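Local structure of ferritin (Pseudo-nitzschia multiseries, 4IWK) at residues N10-Q15 and R100-L105. The protein oxidises ferrous iron with molecular oxygen and probably stores it as ferric hydroxide inside a shell of 24 subunits. Numbering follows the deposited sequence. Where two conformers were deposited one is given.
Sequences NRQVTQ and RSLLNL
Ser-101 and Gln-12 meet in the one hydrogen bond between residues 10-15 and 100-105, a case of a polar pair set between two helices of a bundle. Ser-101 OG donates to OE1 of Gln-12 over 2.5 Å, a short separation, and stands above the carbonyl plane, 36° out of it. OG of Ser-101 and CG of Gln-12 each lie anti to their own backbone N, and a bend at chi2 (63°) then places CD of Gln-12. The other half of the Gln-12 amide has a partner on its own helix, NE2 donating to Glu-16 OE2. Since Glu-16 is an iron ligand, Gln-12 is a second-shell residue, its side chain about 6 Å from a bound iron(III) ion, and Ser-101 stands behind it. An alanine in place of Gln-12 would probably leave the Ser-101 hydroxyl and the Glu-16 carboxylate each without this mate and open a gap against Leu-102.

The setting is the ferritin four-helix bundle, where helices 3-32 and 84-111 run antiparallel, their local axes 168° apart and 10.0 Å at closest approach.

Leucine side chains pack beside the bond. The side chains of Gln-12 and Leu-102 cross at about a right angle, and the amide lies against the leucine, Gln-12 NE2 being 3.5 Å from Leu-102 CG. Further along, Leu-105 CD2 reaches CB of Gln-12 at 4.1 Å. Phe-56 of helix 36-62 packs on Gln-12, Leu-102 and Leu-105 alike, while from helix 115-145 Phe-124 touches Leu-102 and Leu-121 touches Leu-105.

Contact is lighter at Gln-15, whose CG rests 4.0 Å from Ser-101 CB. The amide beyond donates through NE2 to OD1 of Asn-98, about one turn before Ser-101.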
loop_
_atom_site.group_PDB
_atom_site.type_symbol
_atom_site.label_atom_id
_atom_site.label_comp_id
_atom_site.label_asym_id
_atom_site.label_seq_id
_atom_site.Cartn_x
_atom_site.Cartn_y
_atom_site.Cartn_z
ATOM N N ASN A 10 -53.761 -17.165 0.103
ATOM C CA ASN A 10 -53.711 -17.450 -1.323
ATOM C C ASN A 10 -54.115 -16.182 -2.134
ATOM O O ASN A 10 -53.411 -15.805 -3.133
ATOM C CB ASN A 10 -54.616 -18.671 -1.592
ATOM C CG ASN A 10 -54.233 -19.430 -2.842
ATOM O OD1 ASN A 10 -55.043 -19.567 -3.789
ATOM N ND2 ASN A 10 -52.976 -19.874 -2.900
ATOM N N ARG A 11 -55.210 -15.529 -1.772
ATOM C CA ARG A 11 -55.632 -14.317 -2.487
ATOM C C ARG A 11 -54.517 -13.205 -2.457
ATOM O O ARG A 11 -54.453 -12.339 -3.315
ATOM C CB ARG A 11 -56.957 -13.747 -1.980
ATOM C CG ARG A 11 -58.208 -14.473 -2.470
ATOM C CD ARG A 11 -59.267 -14.426 -1.374
ATOM N NE ARG A 11 -60.622 -14.239 -1.861
ATOM C CZ ARG A 11 -61.382 -13.185 -1.568
ATOM N NH1 ARG A 11 -60.932 -12.214 -0.767
ATOM N NH2 ARG A 11 -62.609 -13.096 -2.071
ATOM N N GLN A 12 -53.751 -13.167 -1.368
ATOM C CA GLN A 12 -52.778 -12.072 -1.212
ATOM C C GLN A 12 -51.700 -12.272 -2.313
ATOM O O GLN A 12 -51.203 -11.260 -2.906
ATOM C CB GLN A 12 -52.078 -12.024 0.181
ATOM C CG GLN A 12 -51.222 -10.771 0.344
ATOM C CD GLN A 12 -52.079 -9.495 0.283
ATOM O OE1 GLN A 12 -53.248 -9.528 0.697
ATOM N NE2 GLN A 12 -51.551 -8.413 -0.232
ATOM N N VAL A 13 -51.299 -13.511 -2.553
ATOM C CA VAL A 13 -50.313 -13.767 -3.608
ATOM C C VAL A 13 -50.890 -13.294 -4.919
ATOM O O VAL A 13 -50.211 -12.602 -5.697
ATOM C CB VAL A 13 -49.975 -15.274 -3.748
ATOM C CG1 VAL A 13 -49.086 -15.527 -4.966
ATOM C CG2 VAL A 13 -49.290 -15.794 -2.463
ATOM N N THR A 14 -52.146 -13.672 -5.186
ATOM C CA THR A 14 -52.776 -13.170 -6.412
ATOM C C THR A 14 -52.803 -11.636 -6.517
ATOM O O THR A 14 -52.513 -11.080 -7.591
ATOM C CB THR A 14 -54.224 -13.672 -6.516
ATOM O OG1 THR A 14 -54.170 -15.073 -6.392
ATOM C CG2 THR A 14 -54.835 -13.298 -7.934
ATOM N N GLN A 15 -53.074 -10.940 -5.387
ATOM C CA GLN A 15 -53.191 -9.493 -5.439
ATOM C C GLN A 15 -51.779 -8.880 -5.732
ATOM O O GLN A 15 -51.690 -7.871 -6.484
ATOM C CB GLN A 15 -53.726 -9.034 -4.078
ATOM C CG GLN A 15 -53.797 -7.474 -3.965
ATOM C CD GLN A 15 -54.719 -6.846 -5.027
ATOM O OE1 GLN A 15 -55.694 -7.484 -5.469
ATOM N NE2 GLN A 15 -54.382 -5.645 -5.505
ATOM N N ARG A 100 -55.753 -2.864 1.541
ATOM C CA ARG A 100 -56.989 -3.500 2.031
ATOM C C ARG A 100 -56.886 -5.001 2.083
ATOM O O ARG A 100 -57.337 -5.606 3.032
ATOM C CB ARG A 100 -58.219 -3.107 1.215
ATOM C CG ARG A 100 -58.751 -1.714 1.552
ATOM C CD ARG A 100 -60.093 -1.393 0.795
ATOM N NE ARG A 100 -60.183 -2.165 -0.466
ATOM C CZ ARG A 100 -59.847 -1.750 -1.704
ATOM N NH1 ARG A 100 -59.442 -0.505 -1.953
ATOM N NH2 ARG A 100 -59.909 -2.634 -2.714
ATOM N N SER A 101 -56.236 -5.609 1.103
ATOM C CA SER A 101 -56.108 -7.030 1.028
ATOM C C SER A 101 -55.267 -7.510 2.263
ATOM O O SER A 101 -55.547 -8.569 2.919
ATOM C CB SER A 101 -55.398 -7.321 -0.303
ATOM O OG SER A 101 -55.327 -8.688 -0.424
ATOM N N LEU A 102 -54.232 -6.743 2.567
ATOM C CA LEU A 102 -53.345 -7.069 3.676
ATOM C C LEU A 102 -54.084 -6.924 4.994
ATOM O O LEU A 102 -53.825 -7.712 5.930
ATOM C CB LEU A 102 -52.072 -6.147 3.715
ATOM C CG LEU A 102 -51.043 -6.573 2.666
ATOM C CD1 LEU A 102 -49.982 -5.459 2.466
ATOM C CD2 LEU A 102 -50.359 -7.916 3.040
ATOM N N LEU A 103 -54.862 -5.854 5.122
ATOM C CA LEU A 103 -55.640 -5.676 6.403
ATOM C C LEU A 103 -56.710 -6.757 6.504
ATOM O O LEU A 103 -56.891 -7.285 7.600
ATOM C CB LEU A 103 -56.256 -4.235 6.468
ATOM C CG LEU A 103 -55.209 -3.094 6.636
ATOM C CD1 LEU A 103 -55.972 -1.770 6.554
ATOM C CD2 LEU A 103 -54.324 -3.039 7.900
ATOM N N ASN A 104 -57.285 -7.223 5.400
ATOM C CA ASN A 104 -58.236 -8.355 5.484
ATOM C C ASN A 104 -57.597 -9.627 5.965
ATOM O O ASN A 104 -58.156 -10.393 6.794
ATOM C CB ASN A 104 -58.881 -8.664 4.115
ATOM C CG ASN A 104 -59.888 -7.617 3.694
ATOM O OD1 ASN A 104 -60.348 -6.828 4.502
ATOM N ND2 ASN A 104 -60.160 -7.561 2.383
ATOM N N LEU A 105 -56.416 -9.896 5.416
ATOM C CA LEU A 105 -55.641 -11.068 5.845
ATOM C C LEU A 105 -55.270 -10.937 7.330
ATOM O O LEU A 105 -55.407 -11.951 8.068
ATOM C CB LEU A 105 -54.337 -11.157 4.967
ATOM C CG LEU A 105 -53.475 -12.287 5.273
ATOM C CD1 LEU A 105 -54.164 -13.697 5.312
ATOM C CD2 LEU A 105 -52.299 -12.267 4.221
#